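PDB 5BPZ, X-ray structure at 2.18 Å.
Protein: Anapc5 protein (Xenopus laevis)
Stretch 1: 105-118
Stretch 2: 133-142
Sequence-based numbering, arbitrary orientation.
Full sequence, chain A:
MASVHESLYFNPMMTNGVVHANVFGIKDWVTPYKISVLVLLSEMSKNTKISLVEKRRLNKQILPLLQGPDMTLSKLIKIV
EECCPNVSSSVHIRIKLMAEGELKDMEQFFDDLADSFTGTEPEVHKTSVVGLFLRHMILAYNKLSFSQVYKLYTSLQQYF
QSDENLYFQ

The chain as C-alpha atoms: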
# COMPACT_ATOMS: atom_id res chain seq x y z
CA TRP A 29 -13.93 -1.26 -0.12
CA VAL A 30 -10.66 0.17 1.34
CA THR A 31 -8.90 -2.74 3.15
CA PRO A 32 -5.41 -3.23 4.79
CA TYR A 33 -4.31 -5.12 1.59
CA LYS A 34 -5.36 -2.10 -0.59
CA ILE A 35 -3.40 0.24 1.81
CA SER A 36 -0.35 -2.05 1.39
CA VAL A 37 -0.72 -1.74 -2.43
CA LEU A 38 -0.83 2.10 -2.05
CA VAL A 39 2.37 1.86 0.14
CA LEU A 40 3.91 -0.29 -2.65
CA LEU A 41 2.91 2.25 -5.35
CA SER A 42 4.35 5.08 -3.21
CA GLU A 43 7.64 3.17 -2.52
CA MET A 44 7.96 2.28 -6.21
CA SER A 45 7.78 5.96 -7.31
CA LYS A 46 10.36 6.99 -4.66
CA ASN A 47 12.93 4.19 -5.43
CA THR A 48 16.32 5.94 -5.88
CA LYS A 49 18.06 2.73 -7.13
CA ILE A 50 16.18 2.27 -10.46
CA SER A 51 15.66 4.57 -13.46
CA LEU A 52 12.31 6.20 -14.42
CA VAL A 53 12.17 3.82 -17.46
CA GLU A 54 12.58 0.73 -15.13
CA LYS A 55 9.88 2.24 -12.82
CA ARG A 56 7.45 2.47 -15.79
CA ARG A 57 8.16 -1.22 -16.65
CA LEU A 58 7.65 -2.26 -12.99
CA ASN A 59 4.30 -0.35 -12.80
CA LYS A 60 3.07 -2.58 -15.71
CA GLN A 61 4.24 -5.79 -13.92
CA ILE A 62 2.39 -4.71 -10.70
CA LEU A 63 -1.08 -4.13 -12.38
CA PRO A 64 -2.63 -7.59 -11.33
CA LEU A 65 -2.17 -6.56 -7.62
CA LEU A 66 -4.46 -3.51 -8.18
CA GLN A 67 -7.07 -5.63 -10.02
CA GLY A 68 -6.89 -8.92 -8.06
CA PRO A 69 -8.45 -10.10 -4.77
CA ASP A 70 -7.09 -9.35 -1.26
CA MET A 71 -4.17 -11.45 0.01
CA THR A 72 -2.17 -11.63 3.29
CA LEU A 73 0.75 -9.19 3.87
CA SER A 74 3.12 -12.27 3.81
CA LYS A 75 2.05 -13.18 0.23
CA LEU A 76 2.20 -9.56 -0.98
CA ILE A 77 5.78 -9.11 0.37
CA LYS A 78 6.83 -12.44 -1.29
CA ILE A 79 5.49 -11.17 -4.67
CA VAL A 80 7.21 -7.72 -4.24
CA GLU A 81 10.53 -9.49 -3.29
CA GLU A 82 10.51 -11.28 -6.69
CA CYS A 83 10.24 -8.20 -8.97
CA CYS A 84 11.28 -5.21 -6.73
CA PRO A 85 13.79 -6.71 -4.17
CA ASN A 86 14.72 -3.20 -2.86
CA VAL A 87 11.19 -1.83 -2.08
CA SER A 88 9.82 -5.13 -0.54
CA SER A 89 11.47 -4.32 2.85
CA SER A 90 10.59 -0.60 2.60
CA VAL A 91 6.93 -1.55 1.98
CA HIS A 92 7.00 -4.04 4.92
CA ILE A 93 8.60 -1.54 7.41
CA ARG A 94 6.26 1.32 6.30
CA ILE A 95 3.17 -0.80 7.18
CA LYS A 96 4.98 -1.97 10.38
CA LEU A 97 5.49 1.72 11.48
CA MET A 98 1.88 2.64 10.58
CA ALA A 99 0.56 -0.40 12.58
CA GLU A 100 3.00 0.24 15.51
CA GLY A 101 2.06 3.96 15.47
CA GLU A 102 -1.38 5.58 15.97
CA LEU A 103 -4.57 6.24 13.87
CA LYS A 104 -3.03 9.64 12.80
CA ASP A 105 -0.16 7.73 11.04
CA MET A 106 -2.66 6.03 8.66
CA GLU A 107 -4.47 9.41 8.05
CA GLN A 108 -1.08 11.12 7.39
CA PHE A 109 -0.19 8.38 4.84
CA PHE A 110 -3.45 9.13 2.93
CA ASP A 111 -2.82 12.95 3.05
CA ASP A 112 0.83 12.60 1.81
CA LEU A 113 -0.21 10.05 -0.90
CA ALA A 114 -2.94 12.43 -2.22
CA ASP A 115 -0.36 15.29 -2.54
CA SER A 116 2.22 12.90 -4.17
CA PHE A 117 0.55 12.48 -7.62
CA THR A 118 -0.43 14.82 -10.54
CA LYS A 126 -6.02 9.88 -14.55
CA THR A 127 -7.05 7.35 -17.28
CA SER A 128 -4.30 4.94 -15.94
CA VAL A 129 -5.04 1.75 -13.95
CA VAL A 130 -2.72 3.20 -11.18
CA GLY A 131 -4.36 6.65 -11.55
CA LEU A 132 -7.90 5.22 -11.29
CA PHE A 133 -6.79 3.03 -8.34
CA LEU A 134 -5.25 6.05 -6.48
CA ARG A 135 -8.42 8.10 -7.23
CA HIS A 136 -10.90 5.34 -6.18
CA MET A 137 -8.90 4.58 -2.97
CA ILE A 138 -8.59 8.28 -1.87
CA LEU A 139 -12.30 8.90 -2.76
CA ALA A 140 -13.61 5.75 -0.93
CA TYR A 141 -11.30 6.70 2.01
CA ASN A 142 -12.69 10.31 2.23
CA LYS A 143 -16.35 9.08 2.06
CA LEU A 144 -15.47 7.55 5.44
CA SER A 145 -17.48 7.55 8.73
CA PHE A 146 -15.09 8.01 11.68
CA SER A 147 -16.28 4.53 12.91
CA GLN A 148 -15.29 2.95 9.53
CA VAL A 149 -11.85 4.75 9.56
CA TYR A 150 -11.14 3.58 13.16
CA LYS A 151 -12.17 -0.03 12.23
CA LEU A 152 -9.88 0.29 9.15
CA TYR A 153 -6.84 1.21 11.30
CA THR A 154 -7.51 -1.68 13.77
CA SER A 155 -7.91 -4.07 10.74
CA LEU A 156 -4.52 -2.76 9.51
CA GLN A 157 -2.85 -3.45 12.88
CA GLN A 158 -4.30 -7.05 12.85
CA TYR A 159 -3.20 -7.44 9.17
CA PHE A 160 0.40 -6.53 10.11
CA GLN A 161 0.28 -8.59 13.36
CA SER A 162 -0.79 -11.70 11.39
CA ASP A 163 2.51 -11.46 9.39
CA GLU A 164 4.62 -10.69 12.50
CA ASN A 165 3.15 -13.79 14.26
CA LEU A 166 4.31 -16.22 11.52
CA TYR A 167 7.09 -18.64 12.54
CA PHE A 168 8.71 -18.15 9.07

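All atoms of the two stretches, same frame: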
# COMPACT_ATOMS: atom_id res chain seq x y z
N ASP A 105 -1.20 8.20 11.96
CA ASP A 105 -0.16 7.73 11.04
C ASP A 105 -0.75 7.17 9.75
O ASP A 105 -0.13 7.33 8.69
CB ASP A 105 0.79 6.75 11.73
CG ASP A 105 1.60 7.40 12.84
OD1 ASP A 105 2.31 8.39 12.56
OD2 ASP A 105 1.51 6.93 13.99
N MET A 106 -1.95 6.55 9.83
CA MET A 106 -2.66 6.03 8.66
C MET A 106 -3.26 7.21 7.89
O MET A 106 -3.14 7.25 6.67
CB MET A 106 -3.74 5.01 9.07
CG MET A 106 -4.36 4.28 7.88
SD MET A 106 -5.77 3.22 8.28
CE MET A 106 -7.01 4.48 8.78
N GLU A 107 -3.87 8.19 8.61
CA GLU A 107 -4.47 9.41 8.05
C GLU A 107 -3.42 10.28 7.35
O GLU A 107 -3.71 10.84 6.29
CB GLU A 107 -5.17 10.23 9.16
CG GLU A 107 -6.21 9.46 9.97
CD GLU A 107 -6.89 10.25 11.06
OE1 GLU A 107 -6.18 10.77 11.95
OE2 GLU A 107 -8.14 10.32 11.05
N GLN A 108 -2.21 10.37 7.94
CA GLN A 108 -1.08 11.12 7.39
C GLN A 108 -0.55 10.46 6.12
O GLN A 108 -0.10 11.16 5.22
CB GLN A 108 0.03 11.27 8.44
CG GLN A 108 1.09 12.32 8.10
CD GLN A 108 2.23 12.33 9.08
OE1 GLN A 108 2.44 11.39 9.86
NE2 GLN A 108 3.02 13.40 9.05
N PHE A 109 -0.61 9.11 6.04
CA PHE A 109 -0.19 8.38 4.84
C PHE A 109 -1.11 8.75 3.67
O PHE A 109 -0.62 8.98 2.56
CB PHE A 109 -0.15 6.85 5.06
CG PHE A 109 -0.04 6.07 3.76
CD1 PHE A 109 1.14 6.06 3.03
CD2 PHE A 109 -1.14 5.39 3.24
CE1 PHE A 109 1.23 5.39 1.81
CE2 PHE A 109 -1.05 4.71 2.02
CZ PHE A 109 0.14 4.71 1.31
N PHE A 110 -2.43 8.78 3.92
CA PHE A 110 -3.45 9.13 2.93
C PHE A 110 -3.32 10.57 2.44
O PHE A 110 -3.47 10.80 1.24
CB PHE A 110 -4.86 8.82 3.46
CG PHE A 110 -5.28 7.38 3.26
CD1 PHE A 110 -5.77 6.96 2.03
CD2 PHE A 110 -5.16 6.46 4.28
CE1 PHE A 110 -6.14 5.62 1.83
CE2 PHE A 110 -5.54 5.12 4.09
CZ PHE A 110 -6.02 4.71 2.86
N ASP A 111 -3.01 11.52 3.36
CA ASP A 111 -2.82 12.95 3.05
C ASP A 111 -1.59 13.13 2.14
O ASP A 111 -1.70 13.76 1.09
CB ASP A 111 -2.64 13.78 4.34
CG ASP A 111 -3.85 13.91 5.26
OD1 ASP A 111 -4.89 13.29 4.97
OD2 ASP A 111 -3.73 14.59 6.30
N ASP A 112 -0.44 12.55 2.55
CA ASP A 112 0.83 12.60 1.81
C ASP A 112 0.74 11.93 0.44
O ASP A 112 1.32 12.44 -0.51
CB ASP A 112 1.97 11.98 2.65
CG ASP A 112 2.38 12.78 3.88
OD1 ASP A 112 1.95 13.96 4.00
OD2 ASP A 112 3.13 12.24 4.72
N LEU A 113 0.00 10.81 0.34
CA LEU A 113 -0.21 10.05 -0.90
C LEU A 113 -1.04 10.87 -1.90
O LEU A 113 -0.75 10.82 -3.10
CB LEU A 113 -0.89 8.71 -0.59
CG LEU A 113 -1.08 7.72 -1.73
CD1 LEU A 113 0.22 6.98 -2.06
CD2 LEU A 113 -2.13 6.72 -1.38
N ALA A 114 -2.06 11.60 -1.41
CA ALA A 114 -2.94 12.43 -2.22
C ALA A 114 -2.19 13.63 -2.83
O ALA A 114 -2.50 14.04 -3.95
CB ALA A 114 -4.13 12.89 -1.40
N ASP A 115 -1.20 14.18 -2.10
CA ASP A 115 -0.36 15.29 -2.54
C ASP A 115 0.87 14.83 -3.34
O ASP A 115 1.62 15.66 -3.84
CB ASP A 115 0.05 16.16 -1.33
CG ASP A 115 0.41 17.60 -1.67
OD1 ASP A 115 -0.49 18.35 -2.12
OD2 ASP A 115 1.58 17.99 -1.45
N SER A 116 1.07 13.49 -3.47
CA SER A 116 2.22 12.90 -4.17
C SER A 116 2.01 12.61 -5.67
O SER A 116 2.97 12.25 -6.34
CB SER A 116 2.67 11.62 -3.46
OG SER A 116 1.87 10.51 -3.81
N PHE A 117 0.78 12.74 -6.19
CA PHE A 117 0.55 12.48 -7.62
C PHE A 117 -0.18 13.62 -8.30
O PHE A 117 -0.93 14.34 -7.64
CB PHE A 117 -0.11 11.12 -7.87
CG PHE A 117 -1.56 10.96 -7.47
CD1 PHE A 117 -2.57 11.04 -8.43
CD2 PHE A 117 -1.91 10.63 -6.17
CE1 PHE A 117 -3.91 10.84 -8.07
CE2 PHE A 117 -3.25 10.43 -5.81
CZ PHE A 117 -4.24 10.53 -6.77
N THR A 118 0.08 13.79 -9.62
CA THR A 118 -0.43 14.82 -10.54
C THR A 118 0.01 16.25 -10.10
O THR A 118 -0.49 17.24 -10.64
CB THR A 118 -1.95 14.70 -10.82
OG1 THR A 118 -2.69 14.71 -9.60
CG2 THR A 118 -2.31 13.44 -11.59
N PHE A 133 -6.92 3.71 -9.63
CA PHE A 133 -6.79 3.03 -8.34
C PHE A 133 -6.51 4.04 -7.21
O PHE A 133 -7.12 3.94 -6.15
CB PHE A 133 -5.69 1.94 -8.38
CG PHE A 133 -5.58 1.10 -7.13
CD1 PHE A 133 -6.44 0.03 -6.91
CD2 PHE A 133 -4.64 1.40 -6.15
CE1 PHE A 133 -6.35 -0.73 -5.74
CE2 PHE A 133 -4.55 0.64 -4.98
CZ PHE A 133 -5.41 -0.43 -4.79
N LEU A 134 -5.60 5.01 -7.45
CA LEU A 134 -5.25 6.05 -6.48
C LEU A 134 -6.47 6.91 -6.20
O LEU A 134 -6.80 7.12 -5.03
CB LEU A 134 -4.07 6.91 -6.98
CG LEU A 134 -2.67 6.28 -6.97
CD1 LEU A 134 -1.72 7.07 -7.81
CD2 LEU A 134 -2.11 6.17 -5.55
N ARG A 135 -7.18 7.31 -7.27
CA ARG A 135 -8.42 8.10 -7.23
C ARG A 135 -9.51 7.37 -6.43
O ARG A 135 -10.00 7.93 -5.45
CB ARG A 135 -8.89 8.38 -8.68
CG ARG A 135 -10.04 9.37 -8.74
CD ARG A 135 -10.80 9.33 -10.05
NE ARG A 135 -12.14 9.89 -9.88
CZ ARG A 135 -12.44 11.18 -9.97
NH1 ARG A 135 -11.50 12.07 -10.24
NH2 ARG A 135 -13.69 11.59 -9.78
N HIS A 136 -9.87 6.14 -6.84
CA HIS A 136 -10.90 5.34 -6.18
C HIS A 136 -10.58 4.98 -4.73
O HIS A 136 -11.51 4.87 -3.94
CB HIS A 136 -11.27 4.08 -6.99
CG HIS A 136 -11.95 4.40 -8.29
ND1 HIS A 136 -11.49 3.87 -9.49
CD2 HIS A 136 -13.02 5.19 -8.54
CE1 HIS A 136 -12.30 4.35 -10.42
NE2 HIS A 136 -13.23 5.15 -9.90
N MET A 137 -9.28 4.85 -4.36
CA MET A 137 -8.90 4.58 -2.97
C MET A 137 -9.04 5.83 -2.10
O MET A 137 -9.60 5.74 -1.01
CB MET A 137 -7.48 3.99 -2.84
CG MET A 137 -7.40 2.51 -3.20
SD MET A 137 -8.41 1.45 -2.13
CE MET A 137 -9.71 0.96 -3.33
N ILE A 138 -8.53 7.00 -2.58
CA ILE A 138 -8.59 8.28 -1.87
C ILE A 138 -10.05 8.75 -1.75
O ILE A 138 -10.42 9.27 -0.69
CB ILE A 138 -7.63 9.38 -2.47
CG1 ILE A 138 -6.15 8.91 -2.54
CG2 ILE A 138 -7.75 10.74 -1.73
CD1 ILE A 138 -5.38 8.66 -1.19
N LEU A 139 -10.88 8.53 -2.79
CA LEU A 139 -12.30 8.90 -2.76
C LEU A 139 -13.06 8.04 -1.75
O LEU A 139 -13.73 8.59 -0.88
CB LEU A 139 -12.98 8.82 -4.13
CG LEU A 139 -12.70 9.94 -5.15
CD1 LEU A 139 -13.28 9.58 -6.50
CD2 LEU A 139 -13.27 11.28 -4.69
N ALA A 140 -12.94 6.69 -1.85
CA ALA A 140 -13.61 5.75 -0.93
C ALA A 140 -13.14 5.97 0.51
O ALA A 140 -13.95 5.81 1.43
CB ALA A 140 -13.38 4.31 -1.36
N TYR A 141 -11.86 6.38 0.70
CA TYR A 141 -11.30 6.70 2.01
C TYR A 141 -11.98 7.93 2.59
O TYR A 141 -12.39 7.88 3.75
CB TYR A 141 -9.77 6.92 1.96
CG TYR A 141 -9.18 7.33 3.31
CD1 TYR A 141 -9.02 6.39 4.33
CD2 TYR A 141 -8.82 8.65 3.57
CE1 TYR A 141 -8.51 6.76 5.57
CE2 TYR A 141 -8.30 9.02 4.80
CZ TYR A 141 -8.14 8.08 5.80
OH TYR A 141 -7.62 8.43 7.03
N ASN A 142 -12.08 9.03 1.81
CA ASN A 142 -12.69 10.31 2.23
C ASN A 142 -14.19 10.21 2.53
O ASN A 142 -14.67 10.93 3.40
CB ASN A 142 -12.40 11.42 1.20
CG ASN A 142 -10.95 11.85 1.09
OD1 ASN A 142 -10.24 12.05 2.08
ND2 ASN A 142 -10.50 12.06 -0.13

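Two helical segments of one chain pack here through side chains. Stretch 1 is helical from Asp 105 through Ala 114, in a helix that begins earlier in the chain, and is no longer helical at Ser 116 and Phe 117. Stretch 2 is helical throughout. The helix directions differ by 138°, so the two run roughly antiparallel, with a marked tilt. Their axes come no closer than 11.0 Å. The CA atoms of Ala 114 and Ile 138 are 7.0 Å apart, the nearest CA pair across the contact. Together the two sides bury 516 Å². No hydrogen bond crosses between the stretches. Backbone groups are largely paired within each helix, and the facing side chains are mostly apolar.

Phe 133 begins stretch 2 and does not touch stretch 1. Leu 134 points toward it and meets two residues. Its CB lies 3.6 Å from CZ of Phe 117, over one face of the ring. Its CD1 sits 3.9 Å from the centroid of the Phe 117 ring, 12° off the normal, a CH-pi contact. Its CD2 is 4.2 Å from CD2 of Leu 113. Phe 117 thus extends the contact beyond the helical part of stretch 1. Just before it, Ser 116 OG donates a hydrogen bond of 2.7 Å to Leu 113 O.

Arg 135 points away and is only lightly covered. His 136 is out of reach. The CA-to-CB bond of Met 137 points toward stretch 1, but the end of its side chain leads away, so it contributes little.

Ile 138, one turn after Leu 134, returns to the contact. Its CD1 lies 3.7 Å from CD1 of Phe 110, at the edge of that ring. The same CD1 is 3.8 Å from CD2 of Leu 113. Its CG2 is 4.2 Å from CB of Ala 114. These are all van der Waals contacts between apolar groups. The small side chain of Ala 114 accompanies the close backbone approach here.

Leu 139 and Ala 140 make no contact. Tyr 141 has the largest covered area of any residue in either stretch. Its ring stacks face to face on Phe 110, with centroids 3.8 Å apart and planes only 2° from parallel. Phe 110 CB also makes a CH-pi contact, 4.1 Å from the Tyr 141 ring centroid. At the ring edge, Tyr 141 CE1 is 4.2 Å from CE of Met 106. The hydroxyl OH of Tyr 141 lies 3.4 Å from CG of Glu 107, touching the aliphatic part of that side chain. Asn 142 closes the stretch without contact.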